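Local coordinates for periplasmic binding protein (Veillonella parvula, PDB 4OVK) that probably binds a solute, perhaps a metal chelate, in the periplasm and delivers it to an ABC transporter, at residues G139-G144 and A155-H160; N282-L287 and T316-N321; V37-T42 and G274-D279; V16-D19 and T23-S26. All blocks are in the same frame, centred on the assembly; numbering follows the deposited sequence. Where two conformers were deposited one is given.

Interaction 1 (G139-G144 and A155-H160); sequences GIRLLG and ALISYH
Segments 139-144 and 155-160 are helical and nearly antiparallel, with axes 9.9 Å apart and 165° between their N-to-C directions, and Ile140 faces Ile157 at the closest backbone point. No hydrogen bond crosses the gap. Ile140 and Ile157 lie alongside each other, their side chains running in opposite senses. The branch methyl of Ile140 does the touching, with CG2 3.9 Å from Ile157 CG1. This same CG2 also rests 4.2 Å from Leu156 CB. The chi1 of Ile140, -73°, sets CG1 beside the backbone N and gives CG2 the place beside the carbonyl carbon from which it meets both residues. Arg141, one residue on, crosses Ile157 at about a right angle. Its CB lies 3.7 Å from Ile157 CD1. Its chain bends at chi3 (-75°), which keeps the head group near the same isoleucine: NE is 3.8 Å from Ile157 CD1, and NH1 is 3.8 Å from Ile157 CG2. The charge is met by Glu154, which forms a salt bridge with Arg141 NE. With an alanine here, Glu154 would probably lose its charged mate and Ile157 the guanidinium beside its methyls. Beyond the pair, Ile140 also packs on Ile44 and Val48 of helix 41-49, and Leu156 on Phe313 and Phe317 of helix 306-318. The pair is an antiparallel helix packing between helices 133-147 and 150-170. Helix 150-170 follows the first parallel sheet in the chain and precedes the second, consistent with the long helix that joins the two lobes in this class of binding protein.

Interaction 2 (N282-L287 and T316-N321); sequences NVETPL and TFYHYN
Tyr318 OH gives its hydrogen bond to Glu284 OE2 on the less usual anti side of the carboxylate, at 2.7 Å and 35° out of the carboxylate plane. It carries the contact almost alone, for the nearest CA atoms, those of Val283 and Phe317, are 10.4 Å apart. Glu284 OE2 lies at the edge of the Tyr318 ring, close to its plane, and 3.4 Å from CE2. The carboxylate and ring planes are 46° apart. Glu284 reaches the hydroxyl with a chain that is extended beyond CG. The side chains of Val283 and Tyr318 approach head-on, with Val283 CG1 3.6 Å from Tyr318 OH. The other carboxylate oxygen, OE1, accepts from Trp278 NE1 and Ile275 N. This buried carboxylate therefore has donors on both oxygens, which probably helps to stabilise a negative charge there. The backbone under Glu284 is also fixed. Asn282 OD1 accepts from Glu284 N at 2.7 Å, an Asx turn, with the donor above the carbonyl plane. Asn282 N in turn bonds Thr285 OG1. Glu284 is the N-cap of helix 285-296, and Tyr318 comes from the 306-318 region. Around them, the Tyr318 ring meets Tyr314 edge-to-face and Tyr46 of helix 41-49 at an angle. Leu287 packs on Leu310 and Phe313 of helix 306-318, and Pro286 on His160 of helix 150-170.

Interaction 3 (V37-T42 and G274-D279); sequences VPIPWT and GIYRWD
The Tyr276 ring has Pro40 over one face, while Ile39 comes obliquely near its hydroxyl end. A second flat group, the guanidinium of Arg277, has Tyr276 OH over one of its faces, 3.6 Å above the plane and offset toward the rim. The contact bridges the two lobes of the binding-protein fold: segment 37-42 follows strand 34-36 of one parallel sheet, and segment 274-279 follows strand 268-270 of the other. In this family the solute site lies in the cleft between the lobes, and the contact probably lines or borders that cleft. Pro40 makes a CH-pi contact. Its CA stands 4.1 Å from the centroid of the Tyr276 ring and 12° off the ring normal. Pro40 CB extends the cover toward one side of the ring, 3.8 Å from Tyr276 CE2. The ring is carried to the proline by a chi1 of -167°, with CG anti to the backbone N. No hydrogen bond joins the segments; the contact is made by the ring face, its hydroxyl and aliphatic carbons. Around the contact, Tyr276 also touches Ser43 and Ser65, which belong to helices 41-49 and 60-67. Arg277 makes a cation-pi contact with Phe239, and Ile39 packs against His59 and Ser61. The closest approach is tight for a carbon and an oxygen: the branch methyl CG2 of Ile39 lies 3.2 Å from Tyr276 OH.

Interaction 4 (V16-D19 and T23-S26); sequences VVTD and TDVS
Val17 and Val25 form the hydrogen-bonded pair at the centre of this contact. Val17 N bonds Val25 O at 2.9 Å and nearly straight (172°), and Val25 N returns the bond to Val17 O at 2.8 Å. Thr18 and Asp24 are the next, non-hydrogen-bonded pair. Their side chains lie side by side on the exposed face, and Thr18 OG1 donates to Asp24 OD1 at 2.7 Å, nearly along its C-O axis. On that same face Val16 CG1 touches Asp24 CB at 3.8 Å. Toward the turn, Asp19 N bonds Thr23 O at 2.9 Å. Asp19 OD1 takes Thr23 N at 3.1 Å from above the carboxylate plane, 45° out of it. The chi1 of Asp19, 74°, brings the carboxylate over the turn. OD1 also binds Thr21 OG1, while OD2 accepts from Ser127 N within strand 125-128, an outermost strand of the first parallel sheet. An alanine at Asp19 is likely to leave Thr23 N and Ser127 N without this acceptor and set the turn free to shift. Val17 and Val25 point to the buried face, onto Leu142 and Val126 respectively. The whole is a two-stranded antiparallel beta hairpin, laid against the first lobe.

Interactions 1 and 2 are buried, interaction 3 is partly buried, and interaction 4 is the most exposed, about 26 Å from the centre of the chain. Interaction 3 lies nearest that centre, about 5 Å away. Interaction 1 is mostly aliphatic, interaction 2 turns on a buried carboxylate, interaction 3 on a ring face, and interaction 4 on backbone bonds. His160 NE2 probably bonds Val283 O, linking interactions 1 and 2. Glu284 of interaction 2 also holds the loop of interaction 3. Helix 41-49 borders interactions 1, 2 and 3, and its Trp41 packs on Gly139 and Leu143. Helix 133-147 carries interaction 1 and backs the hairpin of interaction 4, which touches neither interaction 2 nor 3.

Interaction 1 (G139-G144 and A155-H160)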
loop_
_atom_site.group_PDB
_atom_site.type_symbol
_atom_site.label_atom_id
_atom_site.label_comp_id
_atom_site.label_asym_id
_atom_site.label_seq_id
_atom_site.Cartn_x
_atom_site.Cartn_y
_atom_site.Cartn_z
ATOM N N GLY A 139 -6.335 -8.146 9.563
ATOM C CA GLY A 139 -5.915 -9.136 8.566
ATOM C C GLY A 139 -4.544 -9.721 8.876
ATOM O O GLY A 139 -4.316 -10.922 8.731
ATOM N N ILE A 140 -3.628 -8.878 9.340
ATOM C CA ILE A 140 -2.309 -9.363 9.746
ATOM C C ILE A 140 -2.418 -10.361 10.909
ATOM O O ILE A 140 -1.737 -11.392 10.932
ATOM C CB ILE A 140 -1.379 -8.192 10.092
ATOM C CG1 ILE A 140 -0.975 -7.489 8.798
ATOM C CG2 ILE A 140 -0.159 -8.677 10.844
ATOM C CD1 ILE A 140 -0.390 -6.113 9.012
ATOM N N ARG A 141 -3.289 -10.056 11.863
ATOM C CA ARG A 141 -3.453 -10.906 13.038
ATOM C C ARG A 141 -3.966 -12.276 12.606
ATOM O O ARG A 141 -3.464 -13.320 13.057
ATOM C CB ARG A 141 -4.382 -10.242 14.045
ATOM C CG ARG A 141 -4.512 -11.011 15.355
ATOM C CD ARG A 141 -5.126 -10.149 16.437
ATOM N NE ARG A 141 -4.184 -9.161 16.954
ATOM C CZ ARG A 141 -4.497 -7.922 17.326
ATOM N NH1 ARG A 141 -3.546 -7.120 17.783
ATOM N NH2 ARG A 141 -5.741 -7.463 17.236
ATOM N N LEU A 142 -4.950 -12.259 11.708
ATOM C CA LEU A 142 -5.489 -13.478 11.115
ATOM C C LEU A 142 -4.398 -14.280 10.402
ATOM O O LEU A 142 -4.281 -15.500 10.607
ATOM C CB LEU A 142 -6.639 -13.120 10.157
ATOM C CG LEU A 142 -7.230 -14.212 9.248
ATOM C CD1 LEU A 142 -7.858 -15.321 10.064
ATOM C CD2 LEU A 142 -8.271 -13.624 8.319
ATOM N N LEU A 143 -3.593 -13.615 9.567
ATOM C CA LEU A 143 -2.485 -14.296 8.894
ATOM C C LEU A 143 -1.506 -14.937 9.881
ATOM O O LEU A 143 -0.968 -16.014 9.625
ATOM C CB LEU A 143 -1.751 -13.335 7.963
ATOM C CG LEU A 143 -2.524 -12.979 6.701
ATOM C CD1 LEU A 143 -1.756 -11.891 5.957
ATOM C CD2 LEU A 143 -2.752 -14.205 5.828
ATOM N N GLY A 144 -1.262 -14.266 11.000
ATOM C CA GLY A 144 -0.412 -14.812 12.042
ATOM C C GLY A 144 -0.915 -16.139 12.585
ATOM O O GLY A 144 -0.134 -17.036 12.861
ATOM N N ALA A 155 4.281 -8.121 16.087
ATOM C CA ALA A 155 5.334 -7.108 15.925
ATOM C C ALA A 155 4.964 -6.095 14.833
ATOM O O ALA A 155 5.183 -4.902 14.990
ATOM C CB ALA A 155 6.675 -7.758 15.642
ATOM N N LEU A 156 4.372 -6.575 13.740
ATOM C CA LEU A 156 3.897 -5.698 12.663
ATOM C C LEU A 156 2.742 -4.820 13.148
ATOM O O LEU A 156 2.694 -3.640 12.864
ATOM C CB LEU A 156 3.449 -6.517 11.441
ATOM C CG LEU A 156 4.567 -7.117 10.598
ATOM C CD1 LEU A 156 4.045 -8.211 9.670
ATOM C CD2 LEU A 156 5.308 -6.040 9.800
ATOM N N ILE A 157 1.816 -5.397 13.901
ATOM C CA ILE A 157 0.673 -4.636 14.381
ATOM C C ILE A 157 1.126 -3.573 15.377
ATOM O O ILE A 157 0.653 -2.433 15.313
ATOM C CB ILE A 157 -0.391 -5.551 15.004
ATOM C CG1 ILE A 157 -1.020 -6.424 13.907
ATOM C CG2 ILE A 157 -1.476 -4.730 15.694
ATOM C CD1 ILE A 157 -1.682 -7.676 14.448
ATOM N N SER A 158 2.045 -3.946 16.273
ATOM C CA SER A 158 2.618 -2.996 17.243
ATOM C C SER A 158 3.343 -1.850 16.549
ATOM O O SER A 158 3.258 -0.706 16.981
ATOM C CB SER A 158 3.582 -3.697 18.195
ATOM O OG SER A 158 2.882 -4.565 19.078
ATOM N N TYR A 159 4.050 -2.172 15.475
ATOM C CA TYR A 159 4.742 -1.170 14.674
ATOM C C TYR A 159 3.733 -0.158 14.122
ATOM O O TYR A 159 3.937 1.044 14.235
ATOM C CB TYR A 159 5.538 -1.844 13.553
ATOM C CG TYR A 159 6.471 -0.925 12.797
ATOM C CD1 TYR A 159 7.768 -0.666 13.256
ATOM C CD2 TYR A 159 6.065 -0.325 11.626
ATOM C CE1 TYR A 159 8.624 0.179 12.551
ATOM C CE2 TYR A 159 6.901 0.513 10.920
ATOM C CZ TYR A 159 8.171 0.779 11.391
ATOM O OH TYR A 159 8.969 1.606 10.652
ATOM N N HIS A 160 2.633 -0.652 13.555
ATOM C CA HIS A 160 1.560 0.224 13.059
ATOM C C HIS A 160 0.904 1.026 14.182
ATOM O O HIS A 160 0.693 2.233 14.041
ATOM C CB HIS A 160 0.497 -0.590 12.317
ATOM C CG HIS A 160 0.887 -0.945 10.915
ATOM N ND1 HIS A 160 0.091 -0.664 9.825
ATOM C CD2 HIS A 160 2.012 -1.519 10.421
ATOM C CE1 HIS A 160 0.698 -1.073 8.726
ATOM N NE2 HIS A 160 1.870 -1.587 9.061
#

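Interaction 2 (N282-L287 and T316-N321)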
loop_
_atom_site.group_PDB
_atom_site.type_symbol
_atom_site.label_atom_id
_atom_site.label_comp_id
_atom_site.label_asym_id
_atom_site.label_seq_id
_atom_site.Cartn_x
_atom_site.Cartn_y
_atom_site.Cartn_z
ATOM N N ASN A 282 -1.277 -0.536 3.342
ATOM C CA ASN A 282 -0.366 -1.675 3.172
ATOM C C ASN A 282 0.551 -1.834 4.408
ATOM O O ASN A 282 0.493 -1.045 5.344
ATOM C CB ASN A 282 0.475 -1.490 1.899
ATOM C CG ASN A 282 1.558 -0.465 2.062
ATOM O OD1 ASN A 282 2.692 -0.815 2.369
ATOM N ND2 ASN A 282 1.215 0.821 1.874
ATOM N N VAL A 283 1.403 -2.846 4.402
ATOM C CA VAL A 283 2.214 -3.184 5.571
ATOM C C VAL A 283 3.287 -2.096 5.883
ATOM O O VAL A 283 3.693 -1.894 7.024
ATOM C CB VAL A 283 2.812 -4.605 5.398
ATOM C CG1 VAL A 283 4.135 -4.585 4.644
ATOM C CG2 VAL A 283 2.963 -5.282 6.734
ATOM N N GLU A 284 3.686 -1.364 4.862
ATOM C CA GLU A 284 4.685 -0.300 4.980
ATOM C C GLU A 284 4.076 1.120 5.131
ATOM O O GLU A 284 4.798 2.115 5.110
ATOM C CB GLU A 284 5.615 -0.374 3.776
ATOM C CG GLU A 284 6.359 -1.704 3.710
ATOM C CD GLU A 284 7.161 -1.925 2.444
ATOM O OE1 GLU A 284 6.911 -1.259 1.424
ATOM O OE2 GLU A 284 8.015 -2.825 2.455
ATOM N N THR A 285 2.767 1.221 5.310
ATOM C CA THR A 285 2.112 2.530 5.466
ATOM C C THR A 285 2.780 3.473 6.488
ATOM O O THR A 285 2.900 4.671 6.209
ATOM C CB THR A 285 0.609 2.392 5.758
ATOM O OG1 THR A 285 -0.041 1.830 4.611
ATOM C CG2 THR A 285 -0.026 3.748 6.073
ATOM N N PRO A 286 3.230 2.959 7.641
ATOM C CA PRO A 286 3.925 3.879 8.560
ATOM C C PRO A 286 5.149 4.585 7.953
ATOM O O PRO A 286 5.468 5.719 8.348
ATOM C CB PRO A 286 4.346 2.964 9.716
ATOM C CG PRO A 286 3.328 1.903 9.725
ATOM C CD PRO A 286 2.998 1.641 8.276
ATOM N N LEU A 287 5.828 3.928 7.016
ATOM C CA LEU A 287 6.973 4.538 6.330
ATOM C C LEU A 287 6.511 5.638 5.362
ATOM O O LEU A 287 7.143 6.698 5.240
ATOM C CB LEU A 287 7.804 3.476 5.607
ATOM C CG LEU A 287 8.413 2.441 6.558
ATOM C CD1 LEU A 287 8.877 1.229 5.790
ATOM C CD2 LEU A 287 9.563 3.021 7.402
ATOM N N THR A 316 14.329 -6.186 9.906
ATOM C CA THR A 316 13.572 -6.869 10.975
ATOM C C THR A 316 12.564 -7.853 10.402
ATOM O O THR A 316 12.494 -9.020 10.830
ATOM C CB THR A 316 12.856 -5.833 11.864
ATOM O OG1 THR A 316 13.833 -5.039 12.544
ATOM C CG2 THR A 316 11.955 -6.499 12.911
ATOM N N PHE A 317 11.811 -7.401 9.421
ATOM C CA PHE A 317 10.679 -8.176 8.933
ATOM C C PHE A 317 10.981 -9.049 7.714
ATOM O O PHE A 317 10.391 -10.134 7.562
ATOM C CB PHE A 317 9.478 -7.250 8.707
ATOM C CG PHE A 317 8.985 -6.613 9.972
ATOM C CD1 PHE A 317 8.452 -7.395 11.000
ATOM C CD2 PHE A 317 9.070 -5.251 10.160
ATOM C CE1 PHE A 317 8.018 -6.820 12.178
ATOM C CE2 PHE A 317 8.619 -4.666 11.332
ATOM C CZ PHE A 317 8.083 -5.450 12.342
ATOM N N TYR A 318 11.905 -8.614 6.863
ATOM C CA TYR A 318 12.204 -9.342 5.629
ATOM C C TYR A 318 13.602 -9.988 5.640
ATOM O O TYR A 318 13.948 -10.707 4.705
ATOM C CB TYR A 318 12.122 -8.429 4.412
ATOM C CG TYR A 318 10.902 -7.553 4.271
ATOM C CD1 TYR A 318 9.656 -7.939 4.739
ATOM C CD2 TYR A 318 10.987 -6.340 3.610
ATOM C CE1 TYR A 318 8.542 -7.131 4.574
ATOM C CE2 TYR A 318 9.884 -5.532 3.433
ATOM C CZ TYR A 318 8.653 -5.937 3.906
ATOM O OH TYR A 318 7.550 -5.138 3.740
ATOM N N HIS A 319 14.408 -9.719 6.669
ATOM C CA HIS A 319 15.788 -10.197 6.738
ATOM C C HIS A 319 16.547 -9.794 5.497
ATOM O O HIS A 319 17.268 -10.600 4.907
ATOM C CB HIS A 319 15.868 -11.722 6.943
ATOM C CG HIS A 319 15.117 -12.178 8.143
ATOM N ND1 HIS A 319 15.534 -11.893 9.423
ATOM C CD2 HIS A 319 13.935 -12.822 8.265
ATOM C CE1 HIS A 319 14.651 -12.368 10.283
ATOM N NE2 HIS A 319 13.668 -12.927 9.604
ATOM N N TYR A 320 16.362 -8.537 5.099
ATOM C CA TYR A 320 17.000 -8.014 3.903
ATOM C C TYR A 320 17.602 -6.665 4.255
ATOM O O TYR A 320 16.921 -5.809 4.825
ATOM C CB TYR A 320 15.998 -7.853 2.747
ATOM C CG TYR A 320 16.668 -7.535 1.419
ATOM C CD1 TYR A 320 17.173 -8.557 0.615
ATOM C CD2 TYR A 320 16.823 -6.220 0.976
ATOM C CE1 TYR A 320 17.809 -8.287 -0.568
ATOM C CE2 TYR A 320 17.458 -5.947 -0.230
ATOM C CZ TYR A 320 17.938 -6.981 -0.999
ATOM O OH TYR A 320 18.586 -6.734 -2.199
ATOM N N ASN A 321 18.878 -6.501 3.926
ATOM C CA ASN A 321 19.605 -5.254 4.179
ATOM C C ASN A 321 19.741 -4.425 2.905
ATOM O O ASN A 321 20.550 -4.728 2.014
ATOM C CB ASN A 321 20.965 -5.571 4.792
ATOM C CG ASN A 321 20.848 -6.197 6.167
ATOM O OD1 ASN A 321 19.953 -5.852 6.942
ATOM N ND2 ASN A 321 21.761 -7.115 6.488
#

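Interaction 3 (V37-T42 and G274-D279)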
loop_
_atom_site.group_PDB
_atom_site.type_symbol
_atom_site.label_atom_id
_atom_site.label_comp_id
_atom_site.label_asym_id
_atom_site.label_seq_id
_atom_site.Cartn_x
_atom_site.Cartn_y
_atom_site.Cartn_z
ATOM N N VAL A 37 -6.259 -14.025 -3.306
ATOM C CA VAL A 37 -7.058 -13.286 -4.275
ATOM C C VAL A 37 -6.823 -11.761 -4.221
ATOM O O VAL A 37 -6.587 -11.145 -5.266
ATOM C CB VAL A 37 -8.558 -13.638 -4.126
ATOM C CG1 VAL A 37 -9.452 -12.651 -4.885
ATOM C CG2 VAL A 37 -8.783 -15.069 -4.588
ATOM N N PRO A 38 -6.881 -11.142 -3.024
ATOM C CA PRO A 38 -6.730 -9.670 -2.967
ATOM C C PRO A 38 -5.340 -9.220 -3.408
ATOM O O PRO A 38 -4.351 -9.845 -3.050
ATOM C CB PRO A 38 -6.957 -9.353 -1.487
ATOM C CG PRO A 38 -7.787 -10.487 -0.982
ATOM C CD PRO A 38 -7.297 -11.686 -1.723
ATOM N N ILE A 39 -5.272 -8.139 -4.170
ATOM C CA ILE A 39 -4.016 -7.760 -4.826
ATOM C C ILE A 39 -2.903 -7.384 -3.832
ATOM O O ILE A 39 -1.796 -7.909 -3.932
ATOM C CB ILE A 39 -4.230 -6.661 -5.884
ATOM C CG1 ILE A 39 -5.121 -7.187 -7.025
ATOM C CG2 ILE A 39 -2.887 -6.192 -6.437
ATOM C CD1 ILE A 39 -5.678 -6.102 -7.919
ATOM N N PRO A 40 -3.181 -6.488 -2.870
ATOM C CA PRO A 40 -2.092 -6.098 -1.948
ATOM C C PRO A 40 -1.677 -7.169 -0.932
ATOM O O PRO A 40 -0.621 -7.057 -0.281
ATOM C CB PRO A 40 -2.671 -4.884 -1.199
ATOM C CG PRO A 40 -4.125 -4.885 -1.455
ATOM C CD PRO A 40 -4.416 -5.706 -2.667
ATOM N N TRP A 41 -2.515 -8.184 -0.768
ATOM C CA TRP A 41 -2.305 -9.167 0.288
ATOM C C TRP A 41 -1.213 -10.187 -0.005
ATOM O O TRP A 41 -0.806 -10.909 0.903
ATOM C CB TRP A 41 -3.656 -9.795 0.723
ATOM C CG TRP A 41 -4.392 -8.771 1.540
ATOM C CD1 TRP A 41 -5.122 -7.708 1.069
ATOM C CD2 TRP A 41 -4.355 -8.629 2.965
ATOM N NE1 TRP A 41 -5.576 -6.947 2.122
ATOM C CE2 TRP A 41 -5.119 -7.492 3.294
ATOM C CE3 TRP A 41 -3.780 -9.376 4.000
ATOM C CZ2 TRP A 41 -5.310 -7.071 4.613
ATOM C CZ3 TRP A 41 -3.965 -8.950 5.317
ATOM C CH2 TRP A 41 -4.716 -7.802 5.605
ATOM N N THR A 42 -0.710 -10.242 -1.243
ATOM C CA THR A 42 0.448 -11.093 -1.534
ATOM C C THR A 42 1.656 -10.537 -0.788
ATOM O O THR A 42 2.339 -11.249 -0.065
ATOM C CB THR A 42 0.701 -11.241 -3.043
ATOM O OG1 THR A 42 -0.292 -12.105 -3.592
ATOM C CG2 THR A 42 2.073 -11.847 -3.327
ATOM N N GLY A 274 7.632 0.673 -1.977
ATOM C CA GLY A 274 8.439 -0.374 -1.405
ATOM C C GLY A 274 7.980 -1.692 -1.995
ATOM O O GLY A 274 8.024 -1.862 -3.209
ATOM N N ILE A 275 7.513 -2.579 -1.123
ATOM C CA ILE A 275 7.115 -3.921 -1.511
ATOM C C ILE A 275 5.843 -3.883 -2.370
ATOM O O ILE A 275 5.615 -4.767 -3.204
ATOM C CB ILE A 275 6.945 -4.794 -0.249
ATOM C CG1 ILE A 275 7.088 -6.277 -0.606
ATOM C CG2 ILE A 275 5.669 -4.415 0.490
ATOM C CD1 ILE A 275 7.162 -7.180 0.594
ATOM N N TYR A 276 5.048 -2.832 -2.172
ATOM C CA TYR A 276 3.803 -2.579 -2.889
ATOM C C TYR A 276 3.706 -1.056 -2.910
ATOM O O TYR A 276 4.461 -0.363 -2.183
ATOM C CB TYR A 276 2.605 -3.221 -2.160
ATOM C CG TYR A 276 1.346 -3.255 -3.004
ATOM C CD1 TYR A 276 1.249 -4.094 -4.111
ATOM C CD2 TYR A 276 0.272 -2.423 -2.727
ATOM C CE1 TYR A 276 0.119 -4.103 -4.905
ATOM C CE2 TYR A 276 -0.869 -2.441 -3.505
ATOM C CZ TYR A 276 -0.936 -3.273 -4.594
ATOM O OH TYR A 276 -2.068 -3.273 -5.373
ATOM N N ARG A 277 2.847 -0.500 -3.745
ATOM C CA ARG A 277 2.756 0.960 -3.740
ATOM C C ARG A 277 2.214 1.457 -2.391
ATOM O O ARG A 277 1.482 0.758 -1.683
ATOM C CB ARG A 277 1.988 1.511 -4.932
ATOM C CG ARG A 277 0.538 1.144 -4.967
ATOM C CD ARG A 277 -0.068 1.455 -6.330
ATOM N NE ARG A 277 -1.416 0.919 -6.360
ATOM C CZ ARG A 277 -1.923 0.116 -7.294
ATOM N NH1 ARG A 277 -3.172 -0.302 -7.165
ATOM N NH2 ARG A 277 -1.216 -0.259 -8.357
ATOM N N TRP A 278 2.654 2.649 -2.028
ATOM C CA TRP A 278 2.355 3.232 -0.738
ATOM C C TRP A 278 1.150 4.164 -0.798
ATOM O O TRP A 278 0.816 4.792 0.202
ATOM C CB TRP A 278 3.597 3.975 -0.230
ATOM C CG TRP A 278 4.702 3.095 0.254
ATOM C CD1 TRP A 278 4.773 1.722 0.170
ATOM C CD2 TRP A 278 5.923 3.519 0.878
ATOM N NE1 TRP A 278 5.958 1.279 0.720
ATOM C CE2 TRP A 278 6.676 2.361 1.164
ATOM C CE3 TRP A 278 6.449 4.773 1.239
ATOM C CZ2 TRP A 278 7.928 2.416 1.784
ATOM C CZ3 TRP A 278 7.701 4.821 1.859
ATOM C CH2 TRP A 278 8.417 3.649 2.124
ATOM N N ASP A 279 0.490 4.199 -1.961
ATOM C CA ASP A 279 -0.627 5.102 -2.260
ATOM C C ASP A 279 -1.918 4.732 -1.539
ATOM O O ASP A 279 -2.825 5.557 -1.483
ATOM C CB ASP A 279 -0.919 5.114 -3.769
ATOM C CG ASP A 279 0.289 5.566 -4.616
ATOM O OD1 ASP A 279 0.695 6.741 -4.549
ATOM O OD2 ASP A 279 0.829 4.733 -5.355
#

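Interaction 4 (V16-D19 and T23-S26)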
loop_
_atom_site.group_PDB
_atom_site.type_symbol
_atom_site.label_atom_id
_atom_site.label_comp_id
_atom_site.label_asym_id
_atom_site.label_seq_id
_atom_site.Cartn_x
_atom_site.Cartn_y
_atom_site.Cartn_z
ATOM N N VAL A 16 -9.008 -24.239 13.826
ATOM C CA VAL A 16 -10.126 -23.380 13.479
ATOM C C VAL A 16 -9.723 -21.925 13.680
ATOM O O VAL A 16 -9.281 -21.530 14.762
ATOM C CB VAL A 16 -11.362 -23.687 14.344
ATOM C CG1 VAL A 16 -12.513 -22.741 14.002
ATOM C CG2 VAL A 16 -11.775 -25.141 14.174
ATOM N N VAL A 17 -9.875 -21.134 12.630
ATOM C CA VAL A 17 -9.537 -19.733 12.671
ATOM C C VAL A 17 -10.794 -18.939 12.364
ATOM O O VAL A 17 -11.575 -19.312 11.492
ATOM C CB VAL A 17 -8.437 -19.403 11.649
ATOM C CG1 VAL A 17 -8.058 -17.950 11.757
ATOM C CG2 VAL A 17 -7.205 -20.258 11.906
ATOM N N THR A 18 -10.985 -17.845 13.089
ATOM C CA THR A 18 -12.114 -16.962 12.849
ATOM C C THR A 18 -11.651 -15.841 11.923
ATOM O O THR A 18 -10.699 -15.140 12.251
ATOM C CB THR A 18 -12.621 -16.367 14.168
ATOM O OG1 THR A 18 -12.935 -17.427 15.082
ATOM C CG2 THR A 18 -13.847 -15.494 13.929
ATOM N N ASP A 19 -12.301 -15.688 10.767
ATOM C CA ASP A 19 -11.898 -14.655 9.794
ATOM C C ASP A 19 -12.587 -13.323 10.087
ATOM O O ASP A 19 -13.239 -13.169 11.123
ATOM C CB ASP A 19 -12.067 -15.129 8.335
ATOM C CG ASP A 19 -13.510 -15.181 7.868
ATOM O OD1 ASP A 19 -14.393 -14.619 8.548
ATOM O OD2 ASP A 19 -13.749 -15.788 6.778
ATOM N N THR A 23 -16.579 -15.681 10.522
ATOM C CA THR A 23 -16.793 -17.059 10.088
ATOM C C THR A 23 -15.667 -17.944 10.613
ATOM O O THR A 23 -14.479 -17.629 10.440
ATOM C CB THR A 23 -16.829 -17.155 8.548
ATOM O OG1 THR A 23 -17.879 -16.329 8.042
ATOM C CG2 THR A 23 -17.046 -18.591 8.088
ATOM N N ASP A 24 -16.035 -19.052 11.250
ATOM C CA ASP A 24 -15.055 -20.027 11.730
ATOM C C ASP A 24 -14.674 -20.950 10.577
ATOM O O ASP A 24 -15.542 -21.572 9.970
ATOM C CB ASP A 24 -15.615 -20.844 12.902
ATOM C CG ASP A 24 -15.655 -20.068 14.204
ATOM O OD1 ASP A 24 -15.009 -19.005 14.310
ATOM O OD2 ASP A 24 -16.342 -20.533 15.139
ATOM N N VAL A 25 -13.379 -21.011 10.268
ATOM C CA VAL A 25 -12.872 -21.767 9.131
ATOM C C VAL A 25 -11.912 -22.843 9.617
ATOM O O VAL A 25 -10.897 -22.530 10.248
ATOM C CB VAL A 25 -12.092 -20.860 8.147
ATOM C CG1 VAL A 25 -11.616 -21.670 6.949
ATOM C CG2 VAL A 25 -12.935 -19.674 7.701
ATOM N N SER A 26 -12.234 -24.105 9.330
ATOM C CA SER A 26 -11.344 -25.230 9.628
ATOM C C SER A 26 -10.305 -25.395 8.538
ATOM O O SER A 26 -10.616 -25.240 7.369
ATOM C CB SER A 26 -12.140 -26.530 9.733
ATOM O OG SER A 26 -12.992 -26.478 10.841
#